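Local coordinates for protein Lic12234 (Leptospira interrogans, PDB 4TZH) that is of unknown function but is a leucine-rich repeat protein of a pathogen, a probable virulence factor likely to bind other molecules, at residues A[10-14]-A[34-40]; A[70-76]-A[93-99]; A[79-84]-A[103-109]. One frame throughout, in Å; residues are numbered along the deposited sequence.

Interaction 1 (A[10-14]-A[34-40]); sequences LSDAL and PKEIEQL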
loop_
_atom_site.group_PDB
_atom_site.type_symbol
_atom_site.label_atom_id
_atom_site.label_comp_id
_atom_site.label_asym_id
_atom_site.label_seq_id
_atom_site.Cartn_x
_atom_site.Cartn_y
_atom_site.Cartn_z
ATOM N N LEU A 10 17.488 -7.540 -11.397
ATOM C CA LEU A 10 18.078 -7.478 -10.069
ATOM C C LEU A 10 19.557 -7.823 -10.084
ATOM O O LEU A 10 20.325 -7.136 -9.409
ATOM C CB LEU A 10 17.305 -8.365 -9.075
ATOM C CG LEU A 10 17.802 -8.362 -7.602
ATOM C CD1 LEU A 10 17.778 -6.970 -6.947
ATOM C CD2 LEU A 10 16.986 -9.342 -6.716
ATOM N N SER A 11 19.971 -8.873 -10.843
ATOM C CA SER A 11 21.389 -9.213 -10.825
ATOM C C SER A 11 22.274 -8.072 -11.313
ATOM O O SER A 11 23.308 -7.795 -10.681
ATOM C CB SER A 11 21.649 -10.513 -11.580
ATOM O OG SER A 11 21.105 -10.540 -12.889
ATOM N N ASP A 12 21.869 -7.394 -12.400
ATOM C CA ASP A 12 22.608 -6.235 -12.902
ATOM C C ASP A 12 22.583 -5.113 -11.860
ATOM O O ASP A 12 23.628 -4.526 -11.612
ATOM C CB ASP A 12 22.020 -5.703 -14.219
ATOM C CG ASP A 12 22.275 -6.543 -15.449
ATOM O OD1 ASP A 12 23.223 -7.364 -15.424
ATOM O OD2 ASP A 12 21.568 -6.337 -16.461
ATOM N N ALA A 13 21.424 -4.868 -11.193
ATOM C CA ALA A 13 21.323 -3.814 -10.163
ATOM C C ALA A 13 22.296 -4.072 -9.042
ATOM O O ALA A 13 22.875 -3.118 -8.539
ATOM C CB ALA A 13 19.900 -3.736 -9.595
ATOM N N LEU A 14 22.481 -5.351 -8.649
ATOM C CA LEU A 14 23.408 -5.700 -7.582
ATOM C C LEU A 14 24.882 -5.444 -7.917
ATOM O O LEU A 14 25.694 -5.442 -7.000
ATOM C CB LEU A 14 23.202 -7.159 -7.153
ATOM C CG LEU A 14 21.854 -7.441 -6.517
ATOM C CD1 LEU A 14 21.674 -8.919 -6.270
ATOM C CD2 LEU A 14 21.681 -6.636 -5.234
ATOM N N PRO A 34 13.829 -11.824 -3.709
ATOM C CA PRO A 34 15.094 -12.208 -3.062
ATOM C C PRO A 34 15.524 -11.269 -1.954
ATOM O O PRO A 34 15.343 -10.048 -2.085
ATOM C CB PRO A 34 16.101 -12.176 -4.223
ATOM C CG PRO A 34 15.266 -12.504 -5.405
ATOM C CD PRO A 34 13.997 -11.716 -5.173
ATOM N N LYS A 35 16.151 -11.820 -0.896
ATOM C CA LYS A 35 16.628 -11.048 0.251
ATOM C C LYS A 35 17.668 -10.019 -0.136
ATOM O O LYS A 35 17.797 -9.014 0.557
ATOM C CB LYS A 35 17.196 -12.000 1.348
ATOM C CG LYS A 35 16.133 -12.938 1.933
ATOM C CD LYS A 35 16.712 -13.868 2.994
ATOM C CE LYS A 35 15.666 -14.758 3.625
ATOM N NZ LYS A 35 16.277 -15.682 4.620
ATOM N N GLU A 36 18.376 -10.243 -1.256
ATOM C CA GLU A 36 19.448 -9.372 -1.729
ATOM C C GLU A 36 18.918 -7.990 -2.101
ATOM O O GLU A 36 19.729 -7.074 -2.244
ATOM C CB GLU A 36 20.226 -10.013 -2.887
ATOM C CG GLU A 36 21.079 -11.200 -2.462
ATOM C CD GLU A 36 20.337 -12.492 -2.165
ATOM O OE1 GLU A 36 19.207 -12.674 -2.679
ATOM O OE2 GLU A 36 20.889 -13.324 -1.409
ATOM N N ILE A 37 17.566 -7.811 -2.182
ATOM C CA ILE A 37 16.986 -6.485 -2.396
ATOM C C ILE A 37 17.522 -5.507 -1.324
ATOM O O ILE A 37 17.648 -4.316 -1.613
ATOM C CB ILE A 37 15.417 -6.577 -2.330
ATOM C CG1 ILE A 37 14.738 -5.272 -2.811
ATOM C CG2 ILE A 37 14.883 -6.939 -0.903
ATOM C CD1 ILE A 37 14.747 -5.132 -4.315
ATOM N N GLU A 38 17.860 -5.994 -0.097
ATOM C CA GLU A 38 18.354 -5.070 0.931
ATOM C C GLU A 38 19.635 -4.334 0.534
ATOM O O GLU A 38 19.971 -3.339 1.180
ATOM C CB GLU A 38 18.579 -5.796 2.256
ATOM C CG GLU A 38 19.672 -6.830 2.194
ATOM C CD GLU A 38 19.918 -7.506 3.527
ATOM O OE1 GLU A 38 19.611 -6.896 4.577
ATOM O OE2 GLU A 38 20.394 -8.661 3.518
ATOM N N GLN A 39 20.356 -4.835 -0.485
ATOM C CA GLN A 39 21.582 -4.141 -0.902
ATOM C C GLN A 39 21.306 -2.809 -1.629
ATOM O O GLN A 39 22.217 -1.976 -1.742
ATOM C CB GLN A 39 22.429 -5.034 -1.801
ATOM C CG GLN A 39 23.019 -6.222 -1.056
ATOM C CD GLN A 39 23.815 -7.086 -2.001
ATOM O OE1 GLN A 39 24.638 -6.606 -2.778
ATOM N NE2 GLN A 39 23.588 -8.375 -1.948
ATOM N N LEU A 40 20.069 -2.608 -2.120
ATOM C CA LEU A 40 19.727 -1.423 -2.908
ATOM C C LEU A 40 19.310 -0.319 -1.977
ATOM O O LEU A 40 18.159 0.107 -1.958
ATOM C CB LEU A 40 18.645 -1.773 -3.941
ATOM C CG LEU A 40 18.975 -2.977 -4.843
ATOM C CD1 LEU A 40 17.877 -3.168 -5.904
ATOM C CD2 LEU A 40 20.303 -2.762 -5.591
HETATM O O HOH W 1 26.406 -6.940 -4.842
#

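Interaction 2 (A[70-76]-A[93-99]); sequences DISRNQI and FLNGNSL. With ZN (zinc ion), chain C.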
loop_
_atom_site.group_PDB
_atom_site.type_symbol
_atom_site.label_atom_id
_atom_site.label_comp_id
_atom_site.label_asym_id
_atom_site.label_seq_id
_atom_site.Cartn_x
_atom_site.Cartn_y
_atom_site.Cartn_z
ATOM N N ASP A 70 4.863 -0.657 -5.635
ATOM C CA ASP A 70 3.779 -1.215 -6.441
ATOM C C ASP A 70 3.830 -2.734 -6.329
ATOM O O ASP A 70 4.732 -3.347 -6.893
ATOM C CB ASP A 70 3.932 -0.779 -7.892
ATOM C CG ASP A 70 3.012 -1.528 -8.832
ATOM O OD1 ASP A 70 2.028 -2.088 -8.359
ATOM O OD2 ASP A 70 3.312 -1.541 -10.039
ATOM N N ILE A 71 2.898 -3.298 -5.576
ATOM C CA ILE A 71 2.794 -4.760 -5.423
ATOM C C ILE A 71 1.456 -5.232 -5.926
ATOM O O ILE A 71 0.937 -6.245 -5.482
ATOM C CB ILE A 71 2.971 -5.279 -3.993
ATOM C CG1 ILE A 71 3.714 -4.269 -3.131
ATOM C CG2 ILE A 71 3.618 -6.667 -4.050
ATOM C CD1 ILE A 71 3.801 -4.656 -1.597
ATOM N N SER A 72 0.906 -4.495 -6.867
ATOM C CA SER A 72 -0.392 -4.848 -7.419
ATOM C C SER A 72 -0.374 -6.159 -8.163
ATOM O O SER A 72 0.662 -6.561 -8.668
ATOM C CB SER A 72 -0.883 -3.743 -8.341
ATOM O OG SER A 72 -0.005 -3.516 -9.432
ATOM N N ARG A 73 -1.532 -6.817 -8.241
ATOM C CA ARG A 73 -1.668 -8.048 -9.048
ATOM C C ARG A 73 -0.711 -9.146 -8.602
ATOM O O ARG A 73 0.040 -9.737 -9.410
ATOM C CB ARG A 73 -1.578 -7.762 -10.557
ATOM C CG ARG A 73 -2.754 -6.922 -11.052
ATOM C CD ARG A 73 -2.852 -6.862 -12.577
ATOM N NE ARG A 73 -2.902 -8.202 -13.152
ATOM C CZ ARG A 73 -2.736 -8.468 -14.442
ATOM N NH1 ARG A 73 -2.496 -7.486 -15.306
ATOM N NH2 ARG A 73 -2.795 -9.719 -14.879
ATOM N N ASN A 74 -0.741 -9.448 -7.297
ATOM C CA ASN A 74 0.039 -10.562 -6.761
ATOM C C ASN A 74 -0.961 -11.389 -5.961
ATOM O O ASN A 74 -2.165 -11.347 -6.253
ATOM C CB ASN A 74 1.204 -10.063 -5.901
ATOM C CG ASN A 74 2.361 -9.677 -6.746
ATOM O OD1 ASN A 74 3.169 -10.523 -7.105
ATOM N ND2 ASN A 74 2.517 -8.396 -7.077
ATOM N N GLN A 75 -0.484 -12.219 -5.027
ATOM C CA GLN A 75 -1.378 -12.987 -4.151
ATOM C C GLN A 75 -0.974 -12.643 -2.714
ATOM O O GLN A 75 -0.923 -13.522 -1.847
ATOM C CB GLN A 75 -1.213 -14.514 -4.409
ATOM C CG GLN A 75 -1.466 -14.943 -5.868
ATOM C CD GLN A 75 -0.685 -16.187 -6.278
ATOM O OE1 GLN A 75 -0.268 -17.030 -5.451
ATOM N NE2 GLN A 75 -0.452 -16.322 -7.585
ATOM N N ILE A 76 -0.680 -11.346 -2.448
ATOM C CA ILE A 76 -0.224 -10.909 -1.132
ATOM C C ILE A 76 -1.307 -11.133 -0.087
ATOM O O ILE A 76 -2.404 -10.610 -0.263
ATOM C CB ILE A 76 0.203 -9.404 -1.188
ATOM C CG1 ILE A 76 1.382 -9.137 -2.179
ATOM C CG2 ILE A 76 0.513 -8.839 0.213
ATOM C CD1 ILE A 76 2.814 -9.651 -1.729
ATOM N N PHE A 93 0.599 0.721 -3.933
ATOM C CA PHE A 93 -0.401 0.028 -4.744
ATOM C C PHE A 93 -0.490 -1.424 -4.289
ATOM O O PHE A 93 0.475 -2.182 -4.442
ATOM C CB PHE A 93 -0.027 0.037 -6.234
ATOM C CG PHE A 93 -0.090 1.362 -6.929
ATOM C CD1 PHE A 93 -1.276 1.806 -7.501
ATOM C CD2 PHE A 93 1.068 2.082 -7.175
ATOM C CE1 PHE A 93 -1.321 3.041 -8.178
ATOM C CE2 PHE A 93 1.018 3.304 -7.844
ATOM C CZ PHE A 93 -0.179 3.780 -8.311
ATOM N N LEU A 94 -1.630 -1.797 -3.698
ATOM C CA LEU A 94 -1.858 -3.153 -3.225
ATOM C C LEU A 94 -3.074 -3.733 -3.898
ATOM O O LEU A 94 -3.568 -4.783 -3.444
ATOM C CB LEU A 94 -2.038 -3.185 -1.707
ATOM C CG LEU A 94 -0.749 -3.357 -0.958
ATOM C CD1 LEU A 94 -0.956 -2.954 0.507
ATOM C CD2 LEU A 94 -0.374 -4.865 -0.995
ATOM N N ASN A 95 -3.535 -3.101 -4.969
ATOM C CA ASN A 95 -4.748 -3.595 -5.613
ATOM C C ASN A 95 -4.529 -4.970 -6.244
ATOM O O ASN A 95 -3.440 -5.230 -6.762
ATOM C CB ASN A 95 -5.233 -2.612 -6.621
ATOM C CG ASN A 95 -4.175 -2.088 -7.514
ATOM O OD1 ASN A 95 -3.238 -1.383 -7.048
ATOM N ND2 ASN A 95 -4.295 -2.405 -8.800
ATOM N N GLY A 96 -5.575 -5.793 -6.249
ATOM C CA GLY A 96 -5.473 -7.096 -6.887
ATOM C C GLY A 96 -4.598 -8.043 -6.106
ATOM O O GLY A 96 -3.586 -8.530 -6.631
ATOM N N ASN A 97 -4.941 -8.300 -4.843
ATOM C CA ASN A 97 -4.158 -9.215 -4.021
ATOM C C ASN A 97 -5.091 -10.114 -3.211
ATOM O O ASN A 97 -6.274 -10.229 -3.548
ATOM C CB ASN A 97 -3.162 -8.435 -3.144
ATOM C CG ASN A 97 -1.890 -8.131 -3.868
ATOM O OD1 ASN A 97 -1.164 -9.078 -4.188
ATOM N ND2 ASN A 97 -1.608 -6.851 -4.188
ATOM N N SER A 98 -4.544 -10.817 -2.209
ATOM C CA SER A 98 -5.294 -11.750 -1.389
ATOM C C SER A 98 -5.398 -11.283 0.044
ATOM O O SER A 98 -5.309 -12.094 0.977
ATOM C CB SER A 98 -4.619 -13.113 -1.473
ATOM O OG SER A 98 -4.639 -13.535 -2.824
ATOM N N LEU A 99 -5.571 -9.969 0.254
ATOM C CA LEU A 99 -5.660 -9.452 1.609
ATOM C C LEU A 99 -7.040 -9.579 2.209
ATOM O O LEU A 99 -7.992 -9.024 1.668
ATOM C CB LEU A 99 -5.203 -7.988 1.680
ATOM C CG LEU A 99 -3.740 -7.759 1.384
ATOM C CD1 LEU A 99 -3.521 -6.288 1.005
ATOM C CD2 LEU A 99 -2.868 -8.167 2.560
HETATM ZN ZN ZN C . 4.408 -0.426 -11.178
HETATM O O HOH W 2 -4.595 -12.585 -5.571
#

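Interaction 3 (A[79-84]-A[103-109]); sequences FPKEIQ and PEEIGEL. With ZN (zinc ion), chain F.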
loop_
_atom_site.group_PDB
_atom_site.type_symbol
_atom_site.label_atom_id
_atom_site.label_comp_id
_atom_site.label_asym_id
_atom_site.label_seq_id
_atom_site.Cartn_x
_atom_site.Cartn_y
_atom_site.Cartn_z
ATOM N N PHE A 79 2.167 -9.249 5.578
ATOM C CA PHE A 79 3.394 -8.479 5.526
ATOM C C PHE A 79 4.239 -8.724 6.730
ATOM O O PHE A 79 3.701 -8.928 7.818
ATOM C CB PHE A 79 3.081 -6.977 5.528
ATOM C CG PHE A 79 2.272 -6.526 4.355
ATOM C CD1 PHE A 79 2.873 -6.301 3.129
ATOM C CD2 PHE A 79 0.891 -6.379 4.464
ATOM C CE1 PHE A 79 2.112 -5.869 2.031
ATOM C CE2 PHE A 79 0.136 -5.947 3.378
ATOM C CZ PHE A 79 0.752 -5.711 2.173
ATOM N N PRO A 80 5.563 -8.548 6.595
ATOM C CA PRO A 80 6.420 -8.613 7.788
ATOM C C PRO A 80 6.243 -7.317 8.586
ATOM O O PRO A 80 5.915 -6.268 8.004
ATOM C CB PRO A 80 7.828 -8.648 7.178
ATOM C CG PRO A 80 7.711 -7.908 5.858
ATOM C CD PRO A 80 6.340 -8.305 5.363
ATOM N N LYS A 81 6.529 -7.342 9.879
ATOM C CA LYS A 81 6.422 -6.119 10.674
ATOM C C LYS A 81 7.375 -5.026 10.168
ATOM O O LYS A 81 7.115 -3.842 10.378
ATOM C CB LYS A 81 6.737 -6.415 12.149
ATOM C CG LYS A 81 5.594 -7.138 12.832
ATOM C CD LYS A 81 5.783 -7.124 14.338
ATOM C CE LYS A 81 4.659 -7.838 15.011
ATOM N NZ LYS A 81 3.384 -7.062 15.018
ATOM N N GLU A 82 8.488 -5.427 9.497
ATOM C CA GLU A 82 9.489 -4.484 9.010
ATOM C C GLU A 82 8.942 -3.468 7.998
ATOM O O GLU A 82 9.621 -2.474 7.728
ATOM C CB GLU A 82 10.716 -5.217 8.449
ATOM C CG GLU A 82 11.593 -5.855 9.531
ATOM C CD GLU A 82 11.184 -7.207 10.111
ATOM O OE1 GLU A 82 10.094 -7.728 9.779
ATOM O OE2 GLU A 82 12.018 -7.766 10.861
ATOM N N ILE A 83 7.719 -3.676 7.480
ATOM C CA ILE A 83 7.127 -2.650 6.611
ATOM C C ILE A 83 7.002 -1.321 7.357
ATOM O O ILE A 83 6.993 -0.265 6.726
ATOM C CB ILE A 83 5.766 -3.080 6.007
ATOM C CG1 ILE A 83 4.658 -3.327 7.068
ATOM C CG2 ILE A 83 5.943 -4.279 5.113
ATOM C CD1 ILE A 83 3.174 -3.236 6.509
ATOM N N GLN A 84 6.931 -1.351 8.689
ATOM C CA GLN A 84 6.807 -0.117 9.453
ATOM C C GLN A 84 7.998 0.818 9.287
ATOM O O GLN A 84 7.880 1.993 9.632
ATOM C CB GLN A 84 6.546 -0.411 10.932
ATOM C CG GLN A 84 7.768 -0.904 11.657
ATOM C CD GLN A 84 7.404 -1.383 13.033
ATOM O OE1 GLN A 84 6.655 -0.737 13.769
ATOM N NE2 GLN A 84 7.874 -2.553 13.351
ATOM N N PRO A 103 -2.384 -5.431 8.497
ATOM C CA PRO A 103 -1.759 -5.428 9.830
ATOM C C PRO A 103 -1.710 -4.032 10.430
ATOM O O PRO A 103 -1.794 -3.045 9.688
ATOM C CB PRO A 103 -0.351 -5.960 9.555
ATOM C CG PRO A 103 -0.067 -5.535 8.154
ATOM C CD PRO A 103 -1.386 -5.583 7.420
ATOM N N GLU A 104 -1.561 -3.943 11.756
ATOM C CA GLU A 104 -1.458 -2.675 12.478
ATOM C C GLU A 104 -0.332 -1.796 11.913
ATOM O O GLU A 104 -0.458 -0.575 11.937
ATOM C CB GLU A 104 -1.262 -2.913 13.994
ATOM C CG GLU A 104 -0.128 -3.865 14.378
ATOM C CD GLU A 104 -0.423 -4.853 15.494
ATOM O OE1 GLU A 104 -1.187 -4.502 16.422
ATOM O OE2 GLU A 104 0.107 -5.986 15.435
ATOM N N GLU A 105 0.744 -2.424 11.366
ATOM C CA GLU A 105 1.924 -1.728 10.847
ATOM C C GLU A 105 1.631 -0.851 9.650
ATOM O O GLU A 105 2.413 0.057 9.353
ATOM C CB GLU A 105 3.074 -2.707 10.535
ATOM C CG GLU A 105 3.720 -3.259 11.797
ATOM C CD GLU A 105 2.954 -4.356 12.503
ATOM O OE1 GLU A 105 2.110 -5.010 11.847
ATOM O OE2 GLU A 105 3.215 -4.574 13.709
ATOM N N ILE A 106 0.494 -1.096 8.979
ATOM C CA ILE A 106 0.109 -0.218 7.873
ATOM C C ILE A 106 0.013 1.232 8.384
ATOM O O ILE A 106 0.364 2.163 7.653
ATOM C CB ILE A 106 -1.221 -0.683 7.192
ATOM C CG1 ILE A 106 -1.340 -0.061 5.785
ATOM C CG2 ILE A 106 -2.497 -0.412 8.038
ATOM C CD1 ILE A 106 -0.602 -0.878 4.729
ATOM N N GLY A 107 -0.444 1.405 9.615
ATOM C CA GLY A 107 -0.608 2.718 10.209
ATOM C C GLY A 107 0.679 3.428 10.529
ATOM O O GLY A 107 0.632 4.581 10.951
ATOM N N GLU A 108 1.852 2.759 10.352
ATOM C CA GLU A 108 3.147 3.355 10.659
ATOM C C GLU A 108 3.783 4.022 9.456
ATOM O O GLU A 108 4.894 4.531 9.540
ATOM C CB GLU A 108 4.118 2.307 11.254
ATOM C CG GLU A 108 3.746 1.857 12.660
ATOM C CD GLU A 108 3.831 2.932 13.725
ATOM O OE1 GLU A 108 4.546 3.936 13.501
ATOM O OE2 GLU A 108 3.185 2.769 14.785
ATOM N N LEU A 109 3.091 4.038 8.318
ATOM C CA LEU A 109 3.633 4.609 7.075
ATOM C C LEU A 109 3.327 6.111 7.124
ATOM O O LEU A 109 2.415 6.612 6.466
ATOM C CB LEU A 109 2.979 3.891 5.894
ATOM C CG LEU A 109 3.251 2.380 5.833
ATOM C CD1 LEU A 109 2.462 1.708 4.724
ATOM C CD2 LEU A 109 4.724 2.085 5.702
HETATM ZN ZN ZN F . 10.193 -9.299 11.119
HETATM O O HOH W 3 1.697 -7.544 12.609
HETATM O O HOH W 4 7.483 2.377 13.571
#

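Interaction 1 (A[10-14]-A[34-40])
L10 and L14, one helical turn apart, reach from segment 10-14, which holds the short helix 10-13, to segment 34-40, largely a 3-10 turn, and the two backbones stay well separated: the CA atoms of L14 and Q39 lie 7.1 Å apart. Within 10-14 the turn is closed by L14 N donating to L10 O, whereas 34-40 winds more tightly, each bond from I37 N to L40 N reaching back three residues. Side chains therefore fill the gap. L10 extends away from its own backbone N (chi1 -178°), which carries both methyls across the gap to different partners. L10 CD2 lies against the ring of P34, 3.8 Å from P34 CG, the two side chains running past each other in opposite senses, while L10 CD1 meets L40 CD1 at 3.9 Å. L14 turns the other way, its CG beside the backbone N (chi1 -65°), and splits its branches likewise: L14 CD1 touches E36 CB at 3.8 Å and CD2 rests on Q39, the two side chains crossing at about a right angle. The other methyl of L40, CD2, sits 4.1 Å from A13 CB. At the open margin a single water donates to both L14 O and Q39 OE1, 2.7 Å from each. L10, I37 and L40 all touch L23 of strand 22-24, consistent with the helix acting as an N-terminal cap on the leucine-rich repeat solenoid.

Interaction 2 (A[70-76]-A[93-99])
N97 lies across from I71, N74 and I76 in an asparagine ladder, the feature of leucine-rich repeats in which one asparagine per coil bonds to its own backbone and to that of the preceding repeat. Its amide spends both ends. N97 ND2 donates to I71 O at 2.9 Å, almost straight at 172°, and within its own turn to L94 O. N97 OD1 accepts from I76 N at 2.9 Å, with the donor tilted 33° from the carbonyl plane, and more weakly from N74 N. N74 plays the same part one coil earlier: its ND2 reaches I71 O from the opposite face to N97 and also bonds to L48 O, while OD1 takes L53 N. Backbone bonds complete the join, I71 N to F93 O where the strands pair in parallel, then R73 N to N95 O, and S98 N to I76 O. A water donates to N74 O and also hydrogen-bonds S98 OG. D70 divides its carboxylate between two tasks. OD1 accepts from S72 N, making an Asx turn, and on its syn side from S72 OG, which has R49 as a further partner. D70 OD2, with H47 as another ligand, binds zinc at 1.9 Å.

Interaction 3 (A[79-84]-A[103-109])
E105 and K81 meet where the 3-10 turns of successive coils come together; E105 has the most surface buried here, followed by I83 and Q84. The E105 chain bends at chi2 (78°), bringing the carboxylate against the lysine chain, which it crosses at a slant, so that E105 OE2 lies 3.6 Å from K81 CG and receives the ammonium group: K81 NZ donates to E105 OE2 at 2.8 Å. That nitrogen arrives on the syn side, 29° out of the carboxylate plane. A longer salt bridge of 3.5 Å joins K81 NZ to E104 OE2, and a water accepts from K81 NZ and donates to E105 OE1, which probably helps to hold the carboxylate's rotation. I83 crosses E105 at about a right angle, its CG1 3.9 Å from E105 CB. Such contacts stack neighbouring coils on the convex side of a leucine-rich repeat solenoid, away from the parallel sheet. Further in, I83 CD1 approaches P103 CG, and P103 CD comes to the edge of the F79 ring, 3.8 Å from F79 CD2. Q84 and E108 run abreast in a common direction, with Q84 CB 3.7 Å from E108 CB, and a water donates to Q84 OE1 and, weakly, to E108 OE1. E82 turns away and chelates zinc through both carboxylate oxygens, E58 being another ligand.

Overall arrangement
From the N terminus, interaction 1 comes first: it closes the loop that carries strand 22-24 by setting segment 34-40 against helix 10-13. It is complete before the other two begin and touches neither, its centre lying about 21 Å from that of interaction 2. Interactions 2 and 3 cross along the chain, in the order 70-76, 79-84, 93-99 and 103-109, so both join the same two neighbouring coils, at different points along them. Interaction 2 continues from the C-terminal ends of the adjacent strands 68-70 and 91-93, and interaction 3 joins the 3-10 turns. F79 connects them inside the solenoid, with L94 CD2 3.5 Å from F79 CZ and L99 also packed on the ring.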